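Local coordinates for GDP-mannose-dependent alpha-(1-6)-phosphatidylinositol monomannoside mannosyltransferase (Corynebacterium glutamicum, PDB 3OKP), which belongs to the GT-B glycosyltransferases, enzymes built from two Rossmann-like domains that face each other across a deep cleft, at residues A[141-146]-A[162-167]; A[89-94]-A[114-119]; A[32-37]-A[55-60]. One frame throughout, in Å; residues are numbered along the deposited sequence.

Interactions 1 and 2 lie within the seven-stranded parallel sheet of the N-terminal domain of the GT-B fold; interaction 3 joins the turn before strand 37-42 to the lead-in of strand 59-63. The centres of interactions 1 and 2 are about 9 Å apart, and Thr-117 OG1 and Thr-145 O, 2.6 Å apart, make a probable hydrogen bond between them. Interaction 3 touches neither, its centre about 18 Å from that of interaction 2 and about 24 Å from that of interaction 1. Bound guanosine-5'-diphosphate-alpha-D-mannose, in a pocket of residues between 205 and 298, is about 9 Å from the side chain of His-118. The side chain of His-167 is about 13 Å from the bound guanosine-5'-diphosphate-alpha-D-mannose.

Interaction 1. Residues A[141-146]-A[162-167]; sequences VDVLTY and HPTFEH
Tyr-146 turns its ring toward the backbone of the neighbouring strand, on the sheet face it shares with Leu-144 and Phe-165, and meets both the backbone and the side chain of His-167. Its CG stands between the backbone N and the carbonyl carbon (chi1 61°). His-167 CA lies over one ring face, offset toward the rim, 3.8 Å from the Tyr-146 ring centroid in a CH-pi contact, its hydrogen leaning also toward Tyr-146 O. The side chains cross at about a right angle, Tyr-146 CE1 3.5 Å from His-167 CD2, with ring planes 33° apart in an oblique pairing. The Phe-165 carbonyl sits at the tyrosine edge, its C 3.7 Å from Tyr-146 CE2, which also packs on Phe-165 CB. Tyr-146 OH bonds to Gln-149, His-167 NE2 to Ile-147 O.

Leu-144 and Phe-165 lie side by side, pointing the same way, with Leu-144 CD2 3.4 Å from Phe-165 CE1; helix 149-159 packs on them. On the other face, Val-143 CG1 touches Glu-166 CG at 3.7 Å and Val-143 CG2 approaches Thr-164 OG1 at 3.5 Å, beside Ile-375.

Strand 143-146, helix 149-159 and strand 164-167 form a beta-alpha-beta unit, 164-167 being an outermost strand of the parallel sheet. Where the ladder starts, Asp-142 O accepts two bonds from Thr-164, from N (2.9 Å) and OG1 (3.1 Å) on opposite faces of the carbonyl plane, with a weak third from a water that also donates to His-162 O. This double grip would help hold Thr-164 OG1 between its backbone N and carbonyl carbon, whereas farther along the contact relies on regular backbone bonds and aromatic and aliphatic packing.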
ATOM      1  N   VAL A 141     -15.222   6.277 -18.026  1.00 16.48           N
ATOM      2  CA  VAL A 141     -14.594   6.900 -16.861  1.00 15.83           C
ATOM      3  C   VAL A 141     -13.781   8.130 -17.276  1.00 15.77           C
ATOM      4  O   VAL A 141     -13.030   8.089 -18.252  1.00 16.12           O
ATOM      5  CB  VAL A 141     -13.710   5.880 -16.091  1.00 15.50           C
ATOM      6  CG1 VAL A 141     -12.768   6.574 -15.131  1.00 15.83           C
ATOM      7  CG2 VAL A 141     -14.579   4.879 -15.339  1.00 15.17           C
ATOM      8  N   ASP A 142     -13.943   9.220 -16.531  1.00 15.13           N
ATOM      9  CA  ASP A 142     -13.250  10.472 -16.828  1.00 14.99           C
ATOM     10  C   ASP A 142     -11.843  10.500 -16.242  1.00 14.47           C
ATOM     11  O   ASP A 142     -10.912  11.013 -16.868  1.00 14.79           O
ATOM     12  CB  ASP A 142     -14.067  11.663 -16.320  1.00 15.12           C
ATOM     13  CG  ASP A 142     -15.475  11.684 -16.885  1.00 15.31           C
ATOM     14  OD1 ASP A 142     -15.620  11.724 -18.125  1.00 16.32           O
ATOM     15  OD2 ASP A 142     -16.438  11.654 -16.091  1.00 14.68           O
ATOM     16  N   VAL A 143     -11.698   9.952 -15.038  1.00 13.45           N
ATOM     17  CA  VAL A 143     -10.412   9.913 -14.349  1.00 13.02           C
ATOM     18  C   VAL A 143     -10.124   8.499 -13.853  1.00 12.37           C
ATOM     19  O   VAL A 143     -10.880   7.949 -13.052  1.00 11.86           O
ATOM     20  CB  VAL A 143     -10.357  10.900 -13.150  1.00 12.83           C
ATOM     21  CG1 VAL A 143      -8.988  10.845 -12.470  1.00 12.92           C
ATOM     22  CG2 VAL A 143     -10.670  12.328 -13.594  1.00 13.45           C
ATOM     23  N   LEU A 144      -9.037   7.912 -14.342  1.00 12.34           N
ATOM     24  CA  LEU A 144      -8.588   6.623 -13.838  1.00 11.92           C
ATOM     25  C   LEU A 144      -7.335   6.809 -12.994  1.00 11.64           C
ATOM     26  O   LEU A 144      -6.315   7.305 -13.483  1.00 11.98           O
ATOM     27  CB  LEU A 144      -8.328   5.638 -14.981  1.00 12.36           C
ATOM     28  CG  LEU A 144      -8.143   4.187 -14.524  1.00 13.05           C
ATOM     29  CD1 LEU A 144      -9.489   3.465 -14.427  1.00 12.71           C
ATOM     30  CD2 LEU A 144      -7.202   3.446 -15.450  1.00 14.39           C
ATOM     31  N   THR A 145      -7.416   6.423 -11.724  1.00 10.89           N
ATOM     32  CA  THR A 145      -6.258   6.538 -10.837  1.00 10.52           C
ATOM     33  C   THR A 145      -5.453   5.237 -10.777  1.00 10.45           C
ATOM     34  O   THR A 145      -6.000   4.148 -10.957  1.00 10.19           O
ATOM     35  CB  THR A 145      -6.620   7.049  -9.415  1.00 10.24           C
ATOM     36  OG1 THR A 145      -7.088   5.969  -8.599  1.00  9.92           O
ATOM     37  CG2 THR A 145      -7.670   8.166  -9.470  1.00  9.73           C
ATOM     38  N   TYR A 146      -4.150   5.376 -10.540  1.00 10.36           N
ATOM     39  CA  TYR A 146      -3.226   4.247 -10.496  1.00 10.60           C
ATOM     40  C   TYR A 146      -2.242   4.429  -9.340  1.00 10.62           C
ATOM     41  O   TYR A 146      -1.970   5.556  -8.926  1.00 10.68           O
ATOM     42  CB  TYR A 146      -2.482   4.110 -11.834  1.00 10.81           C
ATOM     43  CG  TYR A 146      -1.645   5.319 -12.215  1.00 11.15           C
ATOM     44  CD1 TYR A 146      -0.311   5.420 -11.818  1.00 11.63           C
ATOM     45  CD2 TYR A 146      -2.182   6.358 -12.977  1.00 11.23           C
ATOM     46  CE1 TYR A 146       0.466   6.525 -12.163  1.00 12.03           C
ATOM     47  CE2 TYR A 146      -1.411   7.471 -13.329  1.00 11.30           C
ATOM     48  CZ  TYR A 146      -0.089   7.544 -12.916  1.00 12.07           C
ATOM     49  OH  TYR A 146       0.685   8.632 -13.256  1.00 12.80           O
ATOM     50  N   HIS A 162      -9.384   7.522 -23.555  1.00 21.01           N
ATOM     51  CA  HIS A 162     -10.496   8.374 -23.102  1.00 20.77           C
ATOM     52  C   HIS A 162     -10.292   9.007 -21.713  1.00 20.12           C
ATOM     53  O   HIS A 162     -10.497  10.215 -21.562  1.00 20.43           O
ATOM     54  CB  HIS A 162     -11.846   7.647 -23.165  1.00 20.53           C
ATOM     55  CG  HIS A 162     -12.976   8.430 -22.568  1.00 20.81           C
ATOM     56  ND1 HIS A 162     -13.363   8.294 -21.252  1.00 20.55           N
ATOM     57  CD2 HIS A 162     -13.786   9.376 -23.101  1.00 21.88           C
ATOM     58  CE1 HIS A 162     -14.369   9.112 -21.003  1.00 20.97           C
ATOM     59  NE2 HIS A 162     -14.645   9.781 -22.108  1.00 21.49           N
ATOM     60  N   PRO A 163      -9.906   8.204 -20.694  1.00 19.36           N
ATOM     61  CA  PRO A 163      -9.760   8.830 -19.381  1.00 18.75           C
ATOM     62  C   PRO A 163      -8.434   9.567 -19.212  1.00 18.76           C
ATOM     63  O   PRO A 163      -7.476   9.293 -19.937  1.00 19.09           O
ATOM     64  CB  PRO A 163      -9.826   7.640 -18.416  1.00 18.18           C
ATOM     65  CG  PRO A 163      -9.342   6.482 -19.196  1.00 18.50           C
ATOM     66  CD  PRO A 163      -9.602   6.759 -20.654  1.00 19.08           C
ATOM     67  N   THR A 164      -8.403  10.508 -18.271  1.00 18.31           N
ATOM     68  CA  THR A 164      -7.151  11.087 -17.793  1.00 18.31           C
ATOM     69  C   THR A 164      -6.606  10.187 -16.686  1.00 17.38           C
ATOM     70  O   THR A 164      -7.362   9.717 -15.833  1.00 16.72           O
ATOM     71  CB  THR A 164      -7.338  12.519 -17.245  1.00 18.56           C
ATOM     72  OG1 THR A 164      -8.278  12.504 -16.163  1.00 18.81           O
ATOM     73  CG2 THR A 164      -7.837  13.458 -18.336  1.00 19.26           C
ATOM     74  N   PHE A 165      -5.300   9.946 -16.708  1.00 17.15           N
ATOM     75  CA  PHE A 165      -4.671   9.049 -15.740  1.00 16.60           C
ATOM     76  C   PHE A 165      -3.968   9.831 -14.633  1.00 16.34           C
ATOM     77  O   PHE A 165      -3.127  10.691 -14.910  1.00 16.64           O
ATOM     78  CB  PHE A 165      -3.708   8.088 -16.440  1.00 16.91           C
ATOM     79  CG  PHE A 165      -4.378   7.170 -17.429  1.00 17.30           C
ATOM     80  CD1 PHE A 165      -4.856   5.927 -17.030  1.00 16.79           C
ATOM     81  CD2 PHE A 165      -4.530   7.551 -18.761  1.00 17.90           C
ATOM     82  CE1 PHE A 165      -5.473   5.075 -17.946  1.00 17.31           C
ATOM     83  CE2 PHE A 165      -5.148   6.708 -19.680  1.00 18.04           C
ATOM     84  CZ  PHE A 165      -5.621   5.467 -19.271  1.00 17.47           C
ATOM     85  N   GLU A 166      -4.327   9.531 -13.386  1.00 15.61           N
ATOM     86  CA  GLU A 166      -3.821  10.263 -12.225  1.00 15.61           C
ATOM     87  C   GLU A 166      -3.180   9.337 -11.194  1.00 15.07           C
ATOM     88  O   GLU A 166      -3.753   8.310 -10.830  1.00 14.59           O
ATOM     89  CB  GLU A 166      -4.947  11.071 -11.567  1.00 15.67           C
ATOM     90  CG  GLU A 166      -5.549  12.171 -12.437  1.00 16.79           C
ATOM     91  CD  GLU A 166      -4.700  13.435 -12.492  1.00 18.86           C
ATOM     92  OE1 GLU A 166      -3.741  13.564 -11.697  1.00 19.74           O
ATOM     93  OE2 GLU A 166      -4.996  14.304 -13.336  1.00 19.68           O
ATOM     94  N   HIS A 167      -1.991   9.710 -10.727  1.00 14.94           N
ATOM     95  CA  HIS A 167      -1.265   8.933  -9.725  1.00 14.68           C
ATOM     96  C   HIS A 167      -1.882   9.125  -8.337  1.00 14.12           C
ATOM     97  O   HIS A 167      -1.779  10.203  -7.743  1.00 14.22           O
ATOM     98  CB  HIS A 167       0.225   9.318  -9.731  1.00 15.16           C
ATOM     99  CG  HIS A 167       1.094   8.431  -8.888  1.00 15.58           C
ATOM    100  ND1 HIS A 167       2.067   8.928  -8.048  1.00 16.25           N
ATOM    101  CD2 HIS A 167       1.140   7.083  -8.760  1.00 15.69           C
ATOM    102  CE1 HIS A 167       2.676   7.925  -7.440  1.00 16.61           C
ATOM    103  NE2 HIS A 167       2.129   6.795  -7.850  1.00 16.39           N
TER
HETATM  104  O   HOH W   1     -11.157  12.274 -19.911  1.00 37.10           O

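Interaction 2. Residues A[89-94]-A[114-119]; sequences NVWFGA and IASTHG
Trp-91 pairs with Ile-114 and Phe-92 with Ala-115 where strands 89-92 and 114-116 run parallel, 17° apart in direction and 4.5 Å between axes, joined by backbone bonds from Ile-114 N to Val-90 O, Phe-92 N to Ile-114 O and Ser-116 N to Phe-92 O. The Trp-91 indole extends with CG anti to the backbone N (chi1 180°) and presents its pyrrole edge to the neighbouring strand. There CD1 meets Ile-114 CG2 at 3.8 Å, and NE1 donates to Ser-116 OG, 2.8 Å away and almost exactly in the indole plane. Ser-116 OG is also hydrogen-bonded to Thr-145 OG1, so this buried hydroxyl links the indole to the next strand. Ile-114 reaches back as well, its CD1 3.8 Å from Asn-89 CB.

Beyond the strand ends, His-118 NE2 donates to Gly-93 O at 2.8 Å in a nearly straight bond (N-H...O 170°). The oxygen lies near the imidazole plane and the nitrogen in the carbonyl plane, a geometry that restrains the ring's rotation; Tyr-24 of helix 20-29 meets that ring edge-to-face.

The two strands, with helix 102-107 between them in the chain, form a beta-alpha-beta unit in the centre of the Rossmann-like domain. As in other GT-B proteins, the loops at the C-terminal ends of its strands border the cleft between domains, consistent with His-118 lying on the side of the bound guanosine-5'-diphosphate-alpha-D-mannose.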
ATOM      1  N   ASN A  89     -19.609  13.995  -8.289  1.00 11.95           N
ATOM      2  CA  ASN A  89     -18.610  12.977  -8.626  1.00 11.21           C
ATOM      3  C   ASN A  89     -19.055  11.592  -8.195  1.00 10.62           C
ATOM      4  O   ASN A  89     -19.565  11.416  -7.092  1.00 10.48           O
ATOM      5  CB  ASN A  89     -17.263  13.263  -7.945  1.00 10.89           C
ATOM      6  CG  ASN A  89     -16.783  14.684  -8.143  1.00 11.16           C
ATOM      7  OD1 ASN A  89     -16.685  15.176  -9.268  1.00 11.37           O
ATOM      8  ND2 ASN A  89     -16.454  15.347  -7.041  1.00 11.20           N
ATOM      9  N   VAL A  90     -18.840  10.610  -9.064  1.00 10.37           N
ATOM     10  CA  VAL A  90     -19.017   9.209  -8.697  1.00  9.88           C
ATOM     11  C   VAL A  90     -17.654   8.525  -8.741  1.00  9.76           C
ATOM     12  O   VAL A  90     -17.002   8.473  -9.791  1.00  9.95           O
ATOM     13  CB  VAL A  90     -20.041   8.489  -9.613  1.00 10.03           C
ATOM     14  CG1 VAL A  90     -20.106   6.993  -9.299  1.00  9.43           C
ATOM     15  CG2 VAL A  90     -21.414   9.114  -9.455  1.00 10.07           C
ATOM     16  N   TRP A  91     -17.225   8.028  -7.586  1.00  9.40           N
ATOM     17  CA  TRP A  91     -15.915   7.414  -7.442  1.00  9.24           C
ATOM     18  C   TRP A  91     -16.053   5.925  -7.140  1.00  9.18           C
ATOM     19  O   TRP A  91     -16.493   5.539  -6.055  1.00  8.98           O
ATOM     20  CB  TRP A  91     -15.114   8.136  -6.346  1.00  9.21           C
ATOM     21  CG  TRP A  91     -13.728   7.601  -6.080  1.00  8.99           C
ATOM     22  CD1 TRP A  91     -12.949   6.855  -6.923  1.00  8.86           C
ATOM     23  CD2 TRP A  91     -12.942   7.817  -4.899  1.00  8.87           C
ATOM     24  NE1 TRP A  91     -11.741   6.574  -6.330  1.00  8.87           N
ATOM     25  CE2 TRP A  91     -11.706   7.155  -5.090  1.00  8.77           C
ATOM     26  CE3 TRP A  91     -13.165   8.499  -3.693  1.00  9.09           C
ATOM     27  CZ2 TRP A  91     -10.697   7.153  -4.121  1.00  9.16           C
ATOM     28  CZ3 TRP A  91     -12.157   8.497  -2.727  1.00  9.21           C
ATOM     29  CH2 TRP A  91     -10.939   7.827  -2.950  1.00  9.18           C
ATOM     30  N   PHE A  92     -15.696   5.098  -8.118  1.00  9.32           N
ATOM     31  CA  PHE A  92     -15.624   3.656  -7.916  1.00  9.69           C
ATOM     32  C   PHE A  92     -14.284   3.334  -7.263  1.00  9.94           C
ATOM     33  O   PHE A  92     -13.227   3.457  -7.894  1.00  9.78           O
ATOM     34  CB  PHE A  92     -15.801   2.900  -9.238  1.00  9.59           C
ATOM     35  CG  PHE A  92     -17.138   3.128  -9.894  1.00  9.71           C
ATOM     36  CD1 PHE A  92     -18.257   2.400  -9.498  1.00  9.44           C
ATOM     37  CD2 PHE A  92     -17.280   4.077 -10.902  1.00  9.50           C
ATOM     38  CE1 PHE A  92     -19.499   2.614 -10.095  1.00  9.36           C
ATOM     39  CE2 PHE A  92     -18.516   4.296 -11.505  1.00 10.06           C
ATOM     40  CZ  PHE A  92     -19.628   3.563 -11.099  1.00  9.65           C
ATOM     41  N   GLY A  93     -14.344   2.942  -5.990  1.00 10.26           N
ATOM     42  CA  GLY A  93     -13.153   2.677  -5.181  1.00 11.00           C
ATOM     43  C   GLY A  93     -12.235   1.629  -5.777  1.00 11.44           C
ATOM     44  O   GLY A  93     -11.018   1.667  -5.575  1.00 11.79           O
ATOM     45  N   ALA A  94     -12.832   0.686  -6.500  1.00 11.74           N
ATOM     46  CA  ALA A  94     -12.096  -0.297  -7.280  1.00 12.22           C
ATOM     47  C   ALA A  94     -12.751  -0.363  -8.652  1.00 12.50           C
ATOM     48  O   ALA A  94     -13.971  -0.501  -8.758  1.00 12.65           O
ATOM     49  CB  ALA A  94     -12.114  -1.657  -6.593  1.00 12.45           C
ATOM     50  N   ILE A 114     -14.929   8.841 -11.575  1.00 10.93           N
ATOM     51  CA  ILE A 114     -13.574   8.443 -11.216  1.00 10.82           C
ATOM     52  C   ILE A 114     -13.580   6.959 -10.864  1.00 10.55           C
ATOM     53  O   ILE A 114     -14.519   6.474 -10.235  1.00 10.27           O
ATOM     54  CB  ILE A 114     -13.024   9.260 -10.005  1.00 10.70           C
ATOM     55  CG1 ILE A 114     -13.200  10.771 -10.214  1.00 11.37           C
ATOM     56  CG2 ILE A 114     -11.556   8.945  -9.740  1.00 10.53           C
ATOM     57  CD1 ILE A 114     -14.426  11.351  -9.543  1.00 10.68           C
ATOM     58  N   ALA A 115     -12.541   6.242 -11.289  1.00 10.70           N
ATOM     59  CA  ALA A 115     -12.330   4.859 -10.868  1.00 10.68           C
ATOM     60  C   ALA A 115     -10.871   4.638 -10.469  1.00 10.87           C
ATOM     61  O   ALA A 115      -9.954   5.070 -11.175  1.00 10.95           O
ATOM     62  CB  ALA A 115     -12.749   3.885 -11.968  1.00 10.80           C
ATOM     63  N   SER A 116     -10.666   3.975  -9.333  1.00 10.89           N
ATOM     64  CA  SER A 116      -9.322   3.695  -8.826  1.00 11.36           C
ATOM     65  C   SER A 116      -8.887   2.265  -9.124  1.00 11.69           C
ATOM     66  O   SER A 116      -9.608   1.313  -8.827  1.00 11.71           O
ATOM     67  CB  SER A 116      -9.229   3.969  -7.320  1.00 11.19           C
ATOM     68  OG  SER A 116      -9.317   5.358  -7.035  1.00 11.41           O
ATOM     69  N   THR A 117      -7.709   2.124  -9.724  1.00 12.26           N
ATOM     70  CA  THR A 117      -7.105   0.813  -9.927  1.00 12.80           C
ATOM     71  C   THR A 117      -6.147   0.525  -8.783  1.00 13.39           C
ATOM     72  O   THR A 117      -5.695   1.445  -8.090  1.00 13.16           O
ATOM     73  CB  THR A 117      -6.345   0.714 -11.265  1.00 13.03           C
ATOM     74  OG1 THR A 117      -5.265   1.657 -11.282  1.00 12.69           O
ATOM     75  CG2 THR A 117      -7.282   0.969 -12.443  1.00 12.70           C
ATOM     76  N   HIS A 118      -5.847  -0.755  -8.586  1.00 14.22           N
ATOM     77  CA  HIS A 118      -4.922  -1.174  -7.540  1.00 15.14           C
ATOM     78  C   HIS A 118      -3.921  -2.184  -8.107  1.00 16.22           C
ATOM     79  O   HIS A 118      -3.065  -1.813  -8.907  1.00 16.75           O
ATOM     80  CB  HIS A 118      -5.698  -1.712  -6.329  1.00 14.97           C
ATOM     81  CG  HIS A 118      -6.744  -0.764  -5.822  1.00 14.41           C
ATOM     82  ND1 HIS A 118      -6.482   0.194  -4.867  1.00 14.10           N
ATOM     83  CD2 HIS A 118      -8.044  -0.606  -6.167  1.00 13.65           C
ATOM     84  CE1 HIS A 118      -7.579   0.891  -4.633  1.00 13.92           C
ATOM     85  NE2 HIS A 118      -8.541   0.427  -5.410  1.00 13.52           N
ATOM     86  N   GLY A 119      -4.038  -3.450  -7.721  1.00 17.21           N
ATOM     87  CA  GLY A 119      -3.147  -4.494  -8.231  1.00 18.38           C
ATOM     88  C   GLY A 119      -3.774  -5.390  -9.286  1.00 18.98           C
ATOM     89  O   GLY A 119      -3.118  -5.764 -10.261  1.00 19.44           O
TER

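Interaction 3. Residues A[32-37]-A[55-60]; sequences QDPESI and TLDYEV
Tyr-58 and Asp-57 both set CG between their backbone N and carbonyl carbon (chi1 58° and 59°), and these torsions set the Asp-57 carboxylate against Pro-34 and the Tyr-58 ring beside Ile-37. The Tyr-58 ring lies alongside the Ile-37 side chain, pointing the same way, and its CD2 is 4.1 Å from Ile-37 CG2; Ile-29 of helix 20-29 touches both residues. Nearer the backbone, Tyr-58 CB rests 3.5 Å from Pro-34 O. The pyrrolidine crosses the Asp-57 side chain at a slant, with Pro-34 CB 3.4 Å from Asp-57 O and Pro-34 CG 3.7 Å from Asp-57 OD2, so aliphatic carbons face acceptors in plain van der Waals contact.

Polar continuity is supplied by a water that donates to Ile-37 O (2.7 Å) and accepts from Glu-59 N (2.9 Å), bridging the main chains. The carboxylate of Glu-59 is engaged by Arg-85 in a salt bridge.

The turn is held from within. Asp-33 O accepts from both the N and the OG of Ser-36, the hydroxyl reaching a lone pair in the carbonyl plane, while Asp-33 OD1 takes Glu-35 N at 3.0 Å from above the carboxylate plane. This Asx turn opens the short 3-10 segment 34-36 that leads from helix 20-29 into strand 37-42, whose neighbour 59-63 is the outermost strand on this side of the Rossmann-like sheet.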
ATOM      1  N   GLN A  32     -10.996  14.156   3.265  1.00 12.24           N
ATOM      2  CA  GLN A  32     -11.949  15.064   2.627  1.00 12.51           C
ATOM      3  C   GLN A  32     -12.952  15.643   3.623  1.00 12.95           C
ATOM      4  O   GLN A  32     -13.087  15.146   4.742  1.00 12.95           O
ATOM      5  CB  GLN A  32     -12.692  14.345   1.491  1.00 12.01           C
ATOM      6  CG  GLN A  32     -11.777  13.706   0.441  1.00 11.58           C
ATOM      7  CD  GLN A  32     -10.920  14.727  -0.290  1.00 11.91           C
ATOM      8  OE1 GLN A  32     -11.432  15.569  -1.029  1.00 12.13           O
ATOM      9  NE2 GLN A  32      -9.609  14.657  -0.084  1.00 12.04           N
ATOM     10  N   ASP A  33     -13.645  16.699   3.201  1.00 13.56           N
ATOM     11  CA  ASP A  33     -14.749  17.272   3.963  1.00 14.17           C
ATOM     12  C   ASP A  33     -15.862  16.226   4.048  1.00 13.89           C
ATOM     13  O   ASP A  33     -16.404  15.824   3.017  1.00 13.65           O
ATOM     14  CB  ASP A  33     -15.255  18.548   3.272  1.00 14.71           C
ATOM     15  CG  ASP A  33     -16.295  19.309   4.096  1.00 15.93           C
ATOM     16  OD1 ASP A  33     -16.948  18.719   4.985  1.00 16.19           O
ATOM     17  OD2 ASP A  33     -16.467  20.519   3.841  1.00 17.57           O
ATOM     18  N   PRO A  34     -16.199  15.775   5.277  1.00 14.01           N
ATOM     19  CA  PRO A  34     -17.212  14.726   5.466  1.00 13.94           C
ATOM     20  C   PRO A  34     -18.583  15.091   4.890  1.00 14.22           C
ATOM     21  O   PRO A  34     -19.331  14.204   4.467  1.00 14.09           O
ATOM     22  CB  PRO A  34     -17.287  14.580   6.992  1.00 14.11           C
ATOM     23  CG  PRO A  34     -16.717  15.853   7.536  1.00 14.68           C
ATOM     24  CD  PRO A  34     -15.647  16.231   6.566  1.00 14.46           C
ATOM     25  N   GLU A  35     -18.899  16.384   4.862  1.00 14.83           N
ATOM     26  CA  GLU A  35     -20.162  16.862   4.298  1.00 15.30           C
ATOM     27  C   GLU A  35     -20.225  16.707   2.773  1.00 14.94           C
ATOM     28  O   GLU A  35     -21.311  16.748   2.189  1.00 15.14           O
ATOM     29  CB  GLU A  35     -20.414  18.320   4.698  1.00 16.04           C
ATOM     30  CG  GLU A  35     -20.809  18.506   6.158  1.00 16.65           C
ATOM     31  CD  GLU A  35     -20.774  19.958   6.600  1.00 17.51           C
ATOM     32  OE1 GLU A  35     -21.071  20.851   5.781  1.00 18.75           O
ATOM     33  OE2 GLU A  35     -20.446  20.211   7.776  1.00 19.17           O
ATOM     34  N   SER A  36     -19.064  16.523   2.143  1.00 14.49           N
ATOM     35  CA  SER A  36     -18.971  16.376   0.685  1.00 14.38           C
ATOM     36  C   SER A  36     -18.813  14.916   0.236  1.00 13.72           C
ATOM     37  O   SER A  36     -18.589  14.644  -0.945  1.00 13.53           O
ATOM     38  CB  SER A  36     -17.821  17.232   0.130  1.00 14.55           C
ATOM     39  OG  SER A  36     -16.562  16.598   0.313  1.00 14.73           O
ATOM     40  N   ILE A  37     -18.944  13.987   1.182  1.00 13.37           N
ATOM     41  CA  ILE A  37     -18.752  12.563   0.916  1.00 12.82           C
ATOM     42  C   ILE A  37     -19.974  11.744   1.320  1.00 12.58           C
ATOM     43  O   ILE A  37     -20.503  11.908   2.425  1.00 12.81           O
ATOM     44  CB  ILE A  37     -17.510  11.998   1.671  1.00 12.94           C
ATOM     45  CG1 ILE A  37     -16.207  12.650   1.179  1.00 13.33           C
ATOM     46  CG2 ILE A  37     -17.458  10.463   1.572  1.00 12.72           C
ATOM     47  CD1 ILE A  37     -15.695  12.150  -0.182  1.00 14.26           C
ATOM     48  N   THR A  55     -19.754   5.362  14.009  1.00 13.51           N
ATOM     49  CA  THR A  55     -18.538   6.056  14.455  1.00 13.38           C
ATOM     50  C   THR A  55     -18.077   7.155  13.494  1.00 12.80           C
ATOM     51  O   THR A  55     -17.245   7.989  13.854  1.00 12.88           O
ATOM     52  CB  THR A  55     -17.351   5.079  14.703  1.00 13.42           C
ATOM     53  OG1 THR A  55     -16.861   4.574  13.452  1.00 12.85           O
ATOM     54  CG2 THR A  55     -17.765   3.925  15.609  1.00 13.78           C
ATOM     55  N   LEU A  56     -18.625   7.155  12.282  1.00 12.15           N
ATOM     56  CA  LEU A  56     -18.175   8.056  11.217  1.00 11.57           C
ATOM     57  C   LEU A  56     -18.894   9.410  11.224  1.00 11.86           C
ATOM     58  O   LEU A  56     -20.022   9.519  11.712  1.00 12.08           O
ATOM     59  CB  LEU A  56     -18.326   7.370   9.850  1.00 10.93           C
ATOM     60  CG  LEU A  56     -17.673   5.989   9.690  1.00 10.37           C
ATOM     61  CD1 LEU A  56     -18.004   5.374   8.332  1.00  9.01           C
ATOM     62  CD2 LEU A  56     -16.158   6.051   9.899  1.00  9.98           C
ATOM     63  N   ASP A  57     -18.230  10.437  10.692  1.00 11.83           N
ATOM     64  CA  ASP A  57     -18.836  11.768  10.556  1.00 12.32           C
ATOM     65  C   ASP A  57     -19.361  12.049   9.141  1.00 12.04           C
ATOM     66  O   ASP A  57     -19.763  13.174   8.829  1.00 11.92           O
ATOM     67  CB  ASP A  57     -17.888  12.884  11.036  1.00 12.53           C
ATOM     68  CG  ASP A  57     -16.561  12.926  10.276  1.00 12.54           C
ATOM     69  OD1 ASP A  57     -16.275  12.030   9.450  1.00 12.28           O
ATOM     70  OD2 ASP A  57     -15.788  13.876  10.526  1.00 12.85           O
ATOM     71  N   TYR A  58     -19.363  11.012   8.305  1.00 11.79           N
ATOM     72  CA  TYR A  58     -19.967  11.072   6.971  1.00 11.82           C
ATOM     73  C   TYR A  58     -20.963   9.925   6.764  1.00 11.94           C
ATOM     74  O   TYR A  58     -20.899   8.905   7.455  1.00 11.91           O
ATOM     75  CB  TYR A  58     -18.890  11.077   5.877  1.00 11.50           C
ATOM     76  CG  TYR A  58     -17.965   9.876   5.891  1.00 11.22           C
ATOM     77  CD1 TYR A  58     -16.763   9.907   6.600  1.00 11.61           C
ATOM     78  CD2 TYR A  58     -18.285   8.716   5.186  1.00 11.23           C
ATOM     79  CE1 TYR A  58     -15.910   8.810   6.619  1.00 11.18           C
ATOM     80  CE2 TYR A  58     -17.439   7.612   5.196  1.00 11.04           C
ATOM     81  CZ  TYR A  58     -16.257   7.665   5.914  1.00 11.07           C
ATOM     82  OH  TYR A  58     -15.415   6.579   5.918  1.00 11.13           O
ATOM     83  N   GLU A  59     -21.873  10.101   5.810  1.00 12.15           N
ATOM     84  CA  GLU A  59     -22.962   9.151   5.568  1.00 12.69           C
ATOM     85  C   GLU A  59     -22.517   7.910   4.795  1.00 12.17           C
ATOM     86  O   GLU A  59     -21.814   8.008   3.784  1.00 11.79           O
ATOM     87  CB  GLU A  59     -24.115   9.844   4.828  1.00 12.87           C
ATOM     88  CG  GLU A  59     -25.310   8.936   4.518  1.00 13.80           C
ATOM     89  CD  GLU A  59     -26.400   9.629   3.720  1.00 14.51           C
ATOM     90  OE1 GLU A  59     -26.099  10.620   3.014  1.00 16.20           O
ATOM     91  OE2 GLU A  59     -27.563   9.175   3.793  1.00 16.62           O
ATOM     92  N   VAL A  60     -22.938   6.745   5.287  1.00 12.24           N
ATOM     93  CA  VAL A  60     -22.766   5.476   4.579  1.00 12.12           C
ATOM     94  C   VAL A  60     -24.147   4.879   4.307  1.00 12.45           C
ATOM     95  O   VAL A  60     -24.922   4.636   5.235  1.00 12.73           O
ATOM     96  CB  VAL A  60     -21.896   4.464   5.379  1.00 12.15           C
ATOM     97  CG1 VAL A  60     -21.746   3.144   4.617  1.00 11.87           C
ATOM     98  CG2 VAL A  60     -20.524   5.055   5.688  1.00 11.64           C
TER
HETATM   99  O   HOH W   2     -21.909  12.737   4.588  1.00  9.35           O